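Local coordinates for protein of unknown function with a Fic domain (Bacteroides thetaiotaomicron VPI-5482, PDB 3CUC), which is of unknown function but belongs to the Fic/DOC family, whose largely helical domain it carries, at residues 178-189 with 202-211; 93-101 with 160-168. All coordinates share one frame; numbering follows the deposited sequence.

Interaction 1 of 2, residues 178-189 with 202-211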
loop_
_atom_site.group_PDB
_atom_site.type_symbol
_atom_site.label_atom_id
_atom_site.label_comp_id
_atom_site.label_asym_id
_atom_site.label_seq_id
_atom_site.Cartn_x
_atom_site.Cartn_y
_atom_site.Cartn_z
ATOM N N PRO A 178 -13.877 3.926 -2.806
ATOM C CA PRO A 178 -12.408 3.882 -2.826
ATOM C C PRO A 178 -11.786 2.841 -1.899
ATOM O O PRO A 178 -10.746 2.286 -2.241
ATOM C CB PRO A 178 -12.008 5.304 -2.410
ATOM C CG PRO A 178 -13.156 6.142 -2.862
ATOM C CD PRO A 178 -14.368 5.292 -2.553
ATOM N N VAL A 179 -12.408 2.570 -0.751
ATOM C CA VAL A 179 -11.879 1.559 0.176
ATOM C C VAL A 179 -11.992 0.172 -0.446
ATOM O O VAL A 179 -11.047 -0.621 -0.389
ATOM C CB VAL A 179 -12.599 1.582 1.543
ATOM C CG1 VAL A 179 -12.015 0.533 2.487
ATOM C CG2 VAL A 179 -12.485 2.959 2.168
ATOM N N GLU A 180 -13.147 -0.102 -1.050
ATOM C CA GLU A 180 -13.384 -1.370 -1.740
ATOM C C GLU A 180 -12.413 -1.563 -2.900
ATOM O O GLU A 180 -11.767 -2.605 -3.007
ATOM C CB GLU A 180 -14.819 -1.433 -2.273
ATOM C CG GLU A 180 -15.886 -1.581 -1.197
ATOM C CD GLU A 180 -17.294 -1.316 -1.713
ATOM O OE1 GLU A 180 -17.447 -0.767 -2.827
ATOM O OE2 GLU A 180 -18.257 -1.656 -0.996
ATOM N N LEU A 181 -12.320 -0.556 -3.764
ATOM C CA LEU A 181 -11.462 -0.626 -4.944
ATOM C C LEU A 181 -10.006 -0.799 -4.523
ATOM O O LEU A 181 -9.267 -1.578 -5.133
ATOM C CB LEU A 181 -11.628 0.626 -5.821
ATOM C CG LEU A 181 -10.779 0.701 -7.102
ATOM C CD1 LEU A 181 -10.971 -0.525 -7.975
ATOM C CD2 LEU A 181 -11.081 1.963 -7.894
ATOM N N ALA A 182 -9.608 -0.074 -3.477
ATOM C CA ALA A 182 -8.257 -0.172 -2.935
ATOM C C ALA A 182 -8.006 -1.570 -2.387
ATOM O O ALA A 182 -6.969 -2.165 -2.664
ATOM C CB ALA A 182 -8.033 0.872 -1.850
ATOM N N ALA A 183 -8.959 -2.098 -1.625
ATOM C CA ALA A 183 -8.818 -3.434 -1.038
ATOM C C ALA A 183 -8.663 -4.492 -2.116
ATOM O O ALA A 183 -7.806 -5.362 -2.012
ATOM C CB ALA A 183 -10.011 -3.760 -0.154
ATOM N N LEU A 184 -9.484 -4.402 -3.156
ATOM C CA LEU A 184 -9.486 -5.404 -4.220
ATOM C C LEU A 184 -8.253 -5.284 -5.110
ATOM O O LEU A 184 -7.714 -6.299 -5.547
ATOM C CB LEU A 184 -10.770 -5.309 -5.051
ATOM C CG LEU A 184 -11.264 -6.570 -5.766
ATOM C CD1 LEU A 184 -11.179 -7.817 -4.884
ATOM C CD2 LEU A 184 -12.697 -6.352 -6.224
ATOM N N LEU A 185 -7.801 -4.054 -5.364
ATOM C CA LEU A 185 -6.538 -3.825 -6.081
ATOM C C LEU A 185 -5.348 -4.442 -5.335
ATOM O O LEU A 185 -4.505 -5.108 -5.937
ATOM C CB LEU A 185 -6.291 -2.325 -6.305
ATOM C CG LEU A 185 -4.992 -1.925 -7.025
ATOM C CD1 LEU A 185 -4.860 -2.642 -8.364
ATOM C CD2 LEU A 185 -4.910 -0.419 -7.215
ATOM N N HIS A 186 -5.287 -4.200 -4.028
ATOM C CA HIS A 186 -4.253 -4.769 -3.167
ATOM C C HIS A 186 -4.279 -6.288 -3.246
ATOM O O HIS A 186 -3.249 -6.933 -3.471
ATOM C CB HIS A 186 -4.488 -4.320 -1.721
ATOM C CG HIS A 186 -3.526 -4.897 -0.728
ATOM N ND1 HIS A 186 -3.372 -6.252 -0.534
ATOM C CD2 HIS A 186 -2.693 -4.294 0.152
ATOM C CE1 HIS A 186 -2.470 -6.458 0.409
ATOM N NE2 HIS A 186 -2.045 -5.286 0.845
ATOM N N TYR A 187 -5.466 -6.857 -3.074
ATOM C CA TYR A 187 -5.602 -8.307 -2.991
ATOM C C TYR A 187 -5.209 -9.002 -4.284
ATOM O O TYR A 187 -4.390 -9.916 -4.274
ATOM C CB TYR A 187 -7.025 -8.713 -2.616
ATOM C CG TYR A 187 -7.118 -10.195 -2.371
ATOM C CD1 TYR A 187 -6.691 -10.742 -1.164
ATOM C CD2 TYR A 187 -7.587 -11.056 -3.358
ATOM C CE1 TYR A 187 -6.751 -12.103 -0.935
ATOM C CE2 TYR A 187 -7.651 -12.419 -3.143
ATOM C CZ TYR A 187 -7.232 -12.943 -1.930
ATOM O OH TYR A 187 -7.303 -14.306 -1.714
ATOM N N ARG A 188 -5.800 -8.567 -5.390
ATOM C CA ARG A 188 -5.493 -9.145 -6.694
ATOM C C ARG A 188 -4.014 -9.007 -7.035
ATOM O O ARG A 188 -3.388 -9.976 -7.475
ATOM C CB ARG A 188 -6.361 -8.512 -7.778
ATOM C CG ARG A 188 -7.821 -8.891 -7.646
ATOM C CD ARG A 188 -8.658 -8.297 -8.754
ATOM N NE ARG A 188 -9.955 -8.960 -8.859
ATOM C CZ ARG A 188 -10.814 -8.789 -9.860
ATOM N NH1 ARG A 188 -10.531 -7.980 -10.872
ATOM N NH2 ARG A 188 -11.966 -9.440 -9.852
ATOM N N TYR A 189 -3.453 -7.818 -6.811
ATOM C CA TYR A 189 -2.024 -7.594 -7.034
ATOM C C TYR A 189 -1.171 -8.552 -6.202
ATOM O O TYR A 189 -0.273 -9.216 -6.733
ATOM C CB TYR A 189 -1.613 -6.151 -6.718
ATOM C CG TYR A 189 -0.113 -5.952 -6.810
ATOM C CD1 TYR A 189 0.493 -5.659 -8.029
ATOM C CD2 TYR A 189 0.698 -6.094 -5.686
ATOM C CE1 TYR A 189 1.864 -5.500 -8.125
ATOM C CE2 TYR A 189 2.066 -5.937 -5.771
ATOM C CZ TYR A 189 2.645 -5.643 -6.989
ATOM O OH TYR A 189 4.006 -5.485 -7.065
ATOM N N ILE A 202 4.505 -2.596 -2.645
ATOM C CA ILE A 202 3.771 -2.101 -3.805
ATOM C C ILE A 202 2.279 -2.169 -3.514
ATOM O O ILE A 202 1.570 -1.193 -3.723
ATOM C CB ILE A 202 4.079 -2.893 -5.095
ATOM C CG1 ILE A 202 5.555 -2.739 -5.492
ATOM C CG2 ILE A 202 3.183 -2.416 -6.237
ATOM C CD1 ILE A 202 5.913 -1.361 -6.009
ATOM N N ALA A 203 1.816 -3.314 -3.017
ATOM C CA ALA A 203 0.408 -3.475 -2.649
ATOM C C ALA A 203 -0.054 -2.316 -1.770
ATOM O O ALA A 203 -1.048 -1.653 -2.072
ATOM C CB ALA A 203 0.181 -4.798 -1.940
ATOM N N ARG A 204 0.693 -2.054 -0.704
ATOM C CA ARG A 204 0.297 -1.042 0.264
ATOM C C ARG A 204 0.413 0.361 -0.307
ATOM O O ARG A 204 -0.371 1.246 0.042
ATOM C CB ARG A 204 1.112 -1.184 1.546
ATOM C CG ARG A 204 0.697 -2.403 2.367
ATOM C CD ARG A 204 1.418 -2.467 3.701
ATOM N NE ARG A 204 2.843 -2.752 3.516
ATOM C CZ ARG A 204 3.367 -3.964 3.311
ATOM N NH1 ARG A 204 2.603 -5.048 3.269
ATOM N NH2 ARG A 204 4.670 -4.089 3.149
ATOM N N LEU A 205 1.383 0.559 -1.193
ATOM C CA LEU A 205 1.497 1.819 -1.928
ATOM C C LEU A 205 0.296 2.026 -2.849
ATOM O O LEU A 205 -0.209 3.134 -2.964
ATOM C CB LEU A 205 2.812 1.875 -2.727
ATOM C CG LEU A 205 4.057 2.285 -1.931
ATOM C CD1 LEU A 205 5.323 1.941 -2.694
ATOM C CD2 LEU A 205 4.022 3.771 -1.593
ATOM N N LEU A 206 -0.154 0.956 -3.498
ATOM C CA LEU A 206 -1.297 1.031 -4.405
ATOM C C LEU A 206 -2.587 1.354 -3.647
ATOM O O LEU A 206 -3.449 2.054 -4.174
ATOM C CB LEU A 206 -1.452 -0.266 -5.218
ATOM C CG LEU A 206 -0.380 -0.543 -6.280
ATOM C CD1 LEU A 206 -0.503 -1.963 -6.803
ATOM C CD2 LEU A 206 -0.452 0.467 -7.430
ATOM N N VAL A 207 -2.716 0.862 -2.416
ATOM C CA VAL A 207 -3.875 1.201 -1.595
ATOM C C VAL A 207 -3.910 2.702 -1.405
ATOM O O VAL A 207 -4.920 3.350 -1.674
ATOM C CB VAL A 207 -3.832 0.545 -0.204
ATOM C CG1 VAL A 207 -4.837 1.212 0.732
ATOM C CG2 VAL A 207 -4.093 -0.946 -0.307
ATOM N N ASN A 208 -2.792 3.255 -0.955
ATOM C CA ASN A 208 -2.729 4.676 -0.671
ATOM C C ASN A 208 -2.782 5.537 -1.928
ATOM O O ASN A 208 -3.169 6.708 -1.861
ATOM C CB ASN A 208 -1.509 4.994 0.194
ATOM C CG ASN A 208 -1.691 4.538 1.636
ATOM O OD1 ASN A 208 -2.813 4.464 2.143
ATOM N ND2 ASN A 208 -0.588 4.233 2.303
ATOM N N PHE A 209 -2.430 4.952 -3.073
ATOM C CA PHE A 209 -2.636 5.617 -4.356
ATOM C C PHE A 209 -4.125 5.847 -4.576
ATOM O O PHE A 209 -4.550 6.950 -4.904
ATOM C CB PHE A 209 -2.048 4.790 -5.499
ATOM C CG PHE A 209 -2.503 5.218 -6.869
ATOM C CD1 PHE A 209 -1.853 6.240 -7.549
ATOM C CD2 PHE A 209 -3.568 4.580 -7.489
ATOM C CE1 PHE A 209 -2.263 6.627 -8.822
ATOM C CE2 PHE A 209 -3.985 4.962 -8.756
ATOM C CZ PHE A 209 -3.326 5.989 -9.425
ATOM N N VAL A 210 -4.908 4.794 -4.380
ATOM C CA VAL A 210 -6.341 4.871 -4.592
ATOM C C VAL A 210 -6.973 5.877 -3.625
ATOM O O VAL A 210 -7.688 6.789 -4.047
ATOM C CB VAL A 210 -7.000 3.484 -4.449
ATOM C CG1 VAL A 210 -8.517 3.591 -4.599
ATOM C CG2 VAL A 210 -6.417 2.513 -5.481
ATOM N N LEU A 211 -6.681 5.725 -2.339
ATOM C CA LEU A 211 -7.258 6.594 -1.322
ATOM C C LEU A 211 -6.903 8.060 -1.546
ATOM O O LEU A 211 -7.752 8.935 -1.407
ATOM C CB LEU A 211 -6.800 6.173 0.077
ATOM C CG LEU A 211 -7.240 4.807 0.605
ATOM C CD1 LEU A 211 -6.671 4.560 1.998
ATOM C CD2 LEU A 211 -8.738 4.716 0.635
#
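H186 and Y189 both send CG trans to the backbone N (chi1 177° and 174°), which swings their rings off helix 178-189 and onto A203, L206 and I202 of the helix running back beside it. The H186 ring lies over the methyl of A203 in a CH-pi contact, CB sitting 3.6 Å from the H186 ring centroid and displaced toward the rim. V207 CG2 meets the same imidazole at its edge, close to its plane, 3.7 Å from H186 CD2. Beyond this contact the polar end of the ring is held by Y229, whose OH is hydrogen-bonded to NE2 and also to R204 NH1; R204 goes on to a salt bridge with E44. One turn further along, L206 CD1 lies over a face of the Y189 ring, 4.2 Å from its centroid, and I202 packs by CB and CG2 against the phenol end.

The two helices are antiparallel, 159° between their directions, with axes 8.6 Å apart at closest approach. They flank the connection that carries the HPFxDGNGR signature of the Fic family, so this pairing is the helical hairpin at the centre of a Fic domain. P194 and F195 of that connection pack on Y189.

The backbones come close at A182 opposite V207 and at H186 opposite A203, where the short alanine side chains are consistent with the tight spacing. A182 points its methyl at V210, with 3.8 Å between A182 CB and V210 CB, and V207 CG1 closes on the same methyl. V210 spreads its two branches: CG2 reaches L185 CD2 at 3.7 Å, while CG1 turns toward P178 O and A182. L185 crosses L206 at about a right angle, its CD2 resting 4.0 Å from L206 CB.

Interaction 2 of 2, residues 93-101 with 160-168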
loop_
_atom_site.group_PDB
_atom_site.type_symbol
_atom_site.label_atom_id
_atom_site.label_comp_id
_atom_site.label_asym_id
_atom_site.label_seq_id
_atom_site.Cartn_x
_atom_site.Cartn_y
_atom_site.Cartn_z
ATOM N N ARG A 93 -4.817 10.626 -15.094
ATOM C CA ARG A 93 -3.806 9.624 -15.440
ATOM C C ARG A 93 -4.240 8.229 -14.979
ATOM O O ARG A 93 -4.338 7.983 -13.787
ATOM C CB ARG A 93 -2.455 9.983 -14.816
ATOM C CG ARG A 93 -1.275 9.435 -15.595
ATOM C CD ARG A 93 0.061 9.837 -14.982
ATOM N NE ARG A 93 0.248 11.287 -14.857
ATOM C CZ ARG A 93 1.394 11.872 -14.488
ATOM N NH1 ARG A 93 2.476 11.145 -14.217
ATOM N NH2 ARG A 93 1.470 13.196 -14.398
ATOM N N PRO A 94 -4.516 7.311 -15.925
ATOM C CA PRO A 94 -4.896 5.964 -15.510
ATOM C C PRO A 94 -3.722 5.168 -14.946
ATOM O O PRO A 94 -2.558 5.460 -15.250
ATOM C CB PRO A 94 -5.391 5.328 -16.806
ATOM C CG PRO A 94 -4.666 6.038 -17.870
ATOM C CD PRO A 94 -4.510 7.446 -17.392
ATOM N N LEU A 95 -4.041 4.168 -14.128
ATOM C CA LEU A 95 -3.030 3.283 -13.557
ATOM C C LEU A 95 -2.373 2.486 -14.677
ATOM O O LEU A 95 -3.049 1.821 -15.464
ATOM C CB LEU A 95 -3.660 2.338 -12.524
ATOM C CG LEU A 95 -2.704 1.457 -11.718
ATOM C CD1 LEU A 95 -1.693 2.311 -10.991
ATOM C CD2 LEU A 95 -3.483 0.596 -10.739
ATOM N N THR A 96 -1.054 2.569 -14.758
ATOM C CA THR A 96 -0.321 1.947 -15.846
ATOM C C THR A 96 0.618 0.877 -15.315
ATOM O O THR A 96 1.121 0.978 -14.191
ATOM C CB THR A 96 0.502 2.997 -16.592
ATOM O OG1 THR A 96 1.226 3.783 -15.639
ATOM C CG2 THR A 96 -0.407 3.908 -17.406
ATOM N N GLU A 97 0.849 -0.152 -16.126
ATOM C CA GLU A 97 1.857 -1.158 -15.799
ATOM C C GLU A 97 3.229 -0.503 -15.658
ATOM O O GLU A 97 3.997 -0.873 -14.777
ATOM C CB GLU A 97 1.911 -2.268 -16.854
ATOM C CG GLU A 97 0.720 -3.209 -16.840
ATOM C CD GLU A 97 0.849 -4.320 -17.864
ATOM O OE1 GLU A 97 1.772 -5.151 -17.721
ATOM O OE2 GLU A 97 0.020 -4.364 -18.802
ATOM N N SER A 98 3.527 0.481 -16.505
ATOM C CA SER A 98 4.834 1.142 -16.468
ATOM C C SER A 98 5.055 1.921 -15.180
ATOM O O SER A 98 6.179 1.974 -14.682
ATOM C CB SER A 98 5.027 2.056 -17.675
ATOM O OG SER A 98 3.828 2.739 -17.989
ATOM N N PHE A 99 3.995 2.514 -14.631
ATOM C CA PHE A 99 4.114 3.209 -13.349
ATOM C C PHE A 99 4.451 2.224 -12.234
ATOM O O PHE A 99 5.301 2.514 -11.393
ATOM C CB PHE A 99 2.836 3.981 -12.991
ATOM C CG PHE A 99 2.878 4.616 -11.618
ATOM C CD1 PHE A 99 3.665 5.739 -11.386
ATOM C CD2 PHE A 99 2.148 4.079 -10.558
ATOM C CE1 PHE A 99 3.719 6.321 -10.126
ATOM C CE2 PHE A 99 2.200 4.652 -9.294
ATOM C CZ PHE A 99 2.981 5.776 -9.077
ATOM N N ILE A 100 3.795 1.064 -12.240
ATOM C CA ILE A 100 4.003 0.054 -11.204
ATOM C C ILE A 100 5.425 -0.495 -11.279
ATOM O O ILE A 100 6.071 -0.717 -10.254
ATOM C CB ILE A 100 2.989 -1.103 -11.319
ATOM C CG1 ILE A 100 1.562 -0.591 -11.109
ATOM C CG2 ILE A 100 3.285 -2.176 -10.281
ATOM C CD1 ILE A 100 0.496 -1.604 -11.449
ATOM N N ARG A 101 5.905 -0.690 -12.502
ATOM C CA ARG A 101 7.262 -1.172 -12.738
ATOM C C ARG A 101 8.287 -0.145 -12.257
ATOM O O ARG A 101 9.262 -0.498 -11.598
ATOM C CB ARG A 101 7.468 -1.486 -14.224
ATOM C CG ARG A 101 6.561 -2.604 -14.763
ATOM C CD ARG A 101 6.404 -2.542 -16.285
ATOM N NE ARG A 101 7.540 -3.182 -16.936
ATOM C CZ ARG A 101 7.629 -4.482 -17.207
ATOM N NH1 ARG A 101 6.636 -5.309 -16.912
ATOM N NH2 ARG A 101 8.721 -4.960 -17.786
HETATM N N MSE A 160 -1.284 -9.053 -15.330
HETATM C CA MSE A 160 -1.059 -7.648 -15.001
HETATM C C MSE A 160 -1.795 -6.715 -15.952
HETATM O O MSE A 160 -2.406 -5.746 -15.511
HETATM C CB MSE A 160 0.437 -7.320 -14.995
HETATM C CG MSE A 160 1.180 -7.913 -13.815
HETATM SE SE MSE A 160 0.531 -7.221 -12.153
HETATM C CE MSE A 160 1.296 -5.412 -12.219
ATOM N N THR A 161 -1.750 -6.997 -17.249
ATOM C CA THR A 161 -2.522 -6.203 -18.199
ATOM C C THR A 161 -4.010 -6.259 -17.857
ATOM O O THR A 161 -4.710 -5.258 -17.972
ATOM C CB THR A 161 -2.308 -6.669 -19.644
ATOM O OG1 THR A 161 -0.918 -6.598 -19.962
ATOM C CG2 THR A 161 -3.093 -5.796 -20.623
ATOM N N SER A 162 -4.482 -7.425 -17.423
ATOM C CA SER A 162 -5.876 -7.577 -17.004
ATOM C C SER A 162 -6.190 -6.756 -15.758
ATOM O O SER A 162 -7.287 -6.201 -15.640
ATOM C CB SER A 162 -6.208 -9.050 -16.749
ATOM O OG SER A 162 -6.270 -9.749 -17.975
ATOM N N LEU A 163 -5.224 -6.686 -14.840
ATOM C CA LEU A 163 -5.396 -5.993 -13.566
ATOM C C LEU A 163 -5.552 -4.488 -13.762
ATOM O O LEU A 163 -6.469 -3.876 -13.208
ATOM C CB LEU A 163 -4.204 -6.270 -12.652
ATOM C CG LEU A 163 -4.279 -5.729 -11.223
ATOM C CD1 LEU A 163 -5.303 -6.505 -10.409
ATOM C CD2 LEU A 163 -2.891 -5.786 -10.572
ATOM N N VAL A 164 -4.657 -3.894 -14.546
ATOM C CA VAL A 164 -4.722 -2.451 -14.792
ATOM C C VAL A 164 -5.943 -2.103 -15.642
ATOM O O VAL A 164 -6.623 -1.117 -15.372
ATOM C CB VAL A 164 -3.427 -1.876 -15.432
ATOM C CG1 VAL A 164 -2.283 -1.925 -14.440
ATOM C CG2 VAL A 164 -3.070 -2.610 -16.710
ATOM N N ASP A 165 -6.235 -2.918 -16.652
ATOM C CA ASP A 165 -7.453 -2.738 -17.443
ATOM C C ASP A 165 -8.681 -2.834 -16.541
ATOM O O ASP A 165 -9.588 -2.011 -16.641
ATOM C CB ASP A 165 -7.552 -3.768 -18.578
ATOM C CG ASP A 165 -6.501 -3.558 -19.672
ATOM O OD1 ASP A 165 -5.604 -2.697 -19.513
ATOM O OD2 ASP A 165 -6.567 -4.273 -20.696
ATOM N N TRP A 166 -8.698 -3.826 -15.652
ATOM C CA TRP A 166 -9.808 -3.987 -14.719
ATOM C C TRP A 166 -9.952 -2.759 -13.816
ATOM O O TRP A 166 -11.062 -2.247 -13.619
ATOM C CB TRP A 166 -9.641 -5.242 -13.849
ATOM C CG TRP A 166 -10.482 -5.176 -12.612
ATOM C CD1 TRP A 166 -11.815 -5.432 -12.513
ATOM C CD2 TRP A 166 -10.053 -4.772 -11.308
ATOM N NE1 TRP A 166 -12.243 -5.233 -11.226
ATOM C CE2 TRP A 166 -11.180 -4.827 -10.464
ATOM C CE3 TRP A 166 -8.823 -4.374 -10.771
ATOM C CZ2 TRP A 166 -11.114 -4.506 -9.106
ATOM C CZ3 TRP A 166 -8.758 -4.050 -9.426
ATOM C CH2 TRP A 166 -9.897 -4.121 -8.607
ATOM N N TYR A 167 -8.827 -2.306 -13.260
ATOM C CA TYR A 167 -8.839 -1.210 -12.294
ATOM C C TYR A 167 -9.439 0.044 -12.922
ATOM O O TYR A 167 -10.394 0.625 -12.402
ATOM C CB TYR A 167 -7.427 -0.914 -11.766
ATOM C CG TYR A 167 -7.376 0.358 -10.957
ATOM C CD1 TYR A 167 -7.727 0.361 -9.607
ATOM C CD2 TYR A 167 -7.023 1.568 -11.548
ATOM C CE1 TYR A 167 -7.713 1.540 -8.860
ATOM C CE2 TYR A 167 -7.007 2.750 -10.812
ATOM C CZ TYR A 167 -7.353 2.731 -9.469
ATOM O OH TYR A 167 -7.342 3.898 -8.736
ATOM N N ASN A 168 -8.873 0.439 -14.056
ATOM C CA ASN A 168 -9.294 1.650 -14.744
ATOM C C ASN A 168 -10.750 1.585 -15.237
ATOM O O ASN A 168 -11.404 2.619 -15.394
ATOM C CB ASN A 168 -8.344 1.947 -15.906
ATOM C CG ASN A 168 -6.918 2.234 -15.440
ATOM O OD1 ASN A 168 -6.688 3.092 -14.592
ATOM N ND2 ASN A 168 -5.960 1.516 -16.001
#
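M160, a selenomethionine, meets I100 tip to tip, its CE 4.0 Å from I100 CD1, after a chain bent at chi2 and chi3 has folded the methyl toward helix 97-101. Its CB also faces the carboxylate of E97. Next in the chain, T161 puts OG1 2.7 Å from E97 OE2, and the same hydroxyl is also hydrogen-bonded with P157 O. The other oxygen of E97, OE1, is hydrogen-bonded to Y133 OH, which helps hold the carboxylate beside the helix.

V164, one turn on, fills the middle. Its CG2 packs 3.8 Å from E97 CG, the two side chains crossing at about a right angle, while CG1 packs against I100 CD1, the valine and isoleucine side chains lying alongside and pointing opposite ways. Y167 then offers a ring face to L95: CD2 of the leucine lies 4.0 Å from the Y167 centroid, and L95 CB leans on the CD2 side of the ring.

N168 grips L95 by both peptide groups. OD1 accepts from L95 N at 2.9 Å on an in-plane lone pair, and ND2 gives an almost straight bond, 172° at the hydrogen, to L95 O at 3.0 Å, with that oxygen in the plane of the amide. Two bonds to one residue fix the amide's rotation and settle which end is oxygen. P94 CB packs beside OD1.

Just beyond L95, T96 OG1 accepts from F99 N. The arrangement is thus an asparagine side chain pairing with an extended backbone residue immediately ahead of a threonine N-cap, where helix 97-107 starts across helix 156-173 in this Fic domain.

Interactions 1 and 2 lie about 12 Å apart, centre to centre, within the Fic/DOC part of the chain. Along the chain both segments of interaction 2 come first; helix 156-173 is followed directly by helix 178-192, the first helix of interaction 1, and helix 199-213 comes after it. The two contacts touch: Y167 packs on L181, F209 and V210, W166 and R188 form a cation-pi pair, and I100 meets I202. Helix 156-173 therefore lies against both helices of the central hairpin, while helix 97-107 reaches helix 199-213. Interaction 1 thus lies in the buried middle of the chain, and interaction 2 joins helix 97-107 to helix 156-173 farther out.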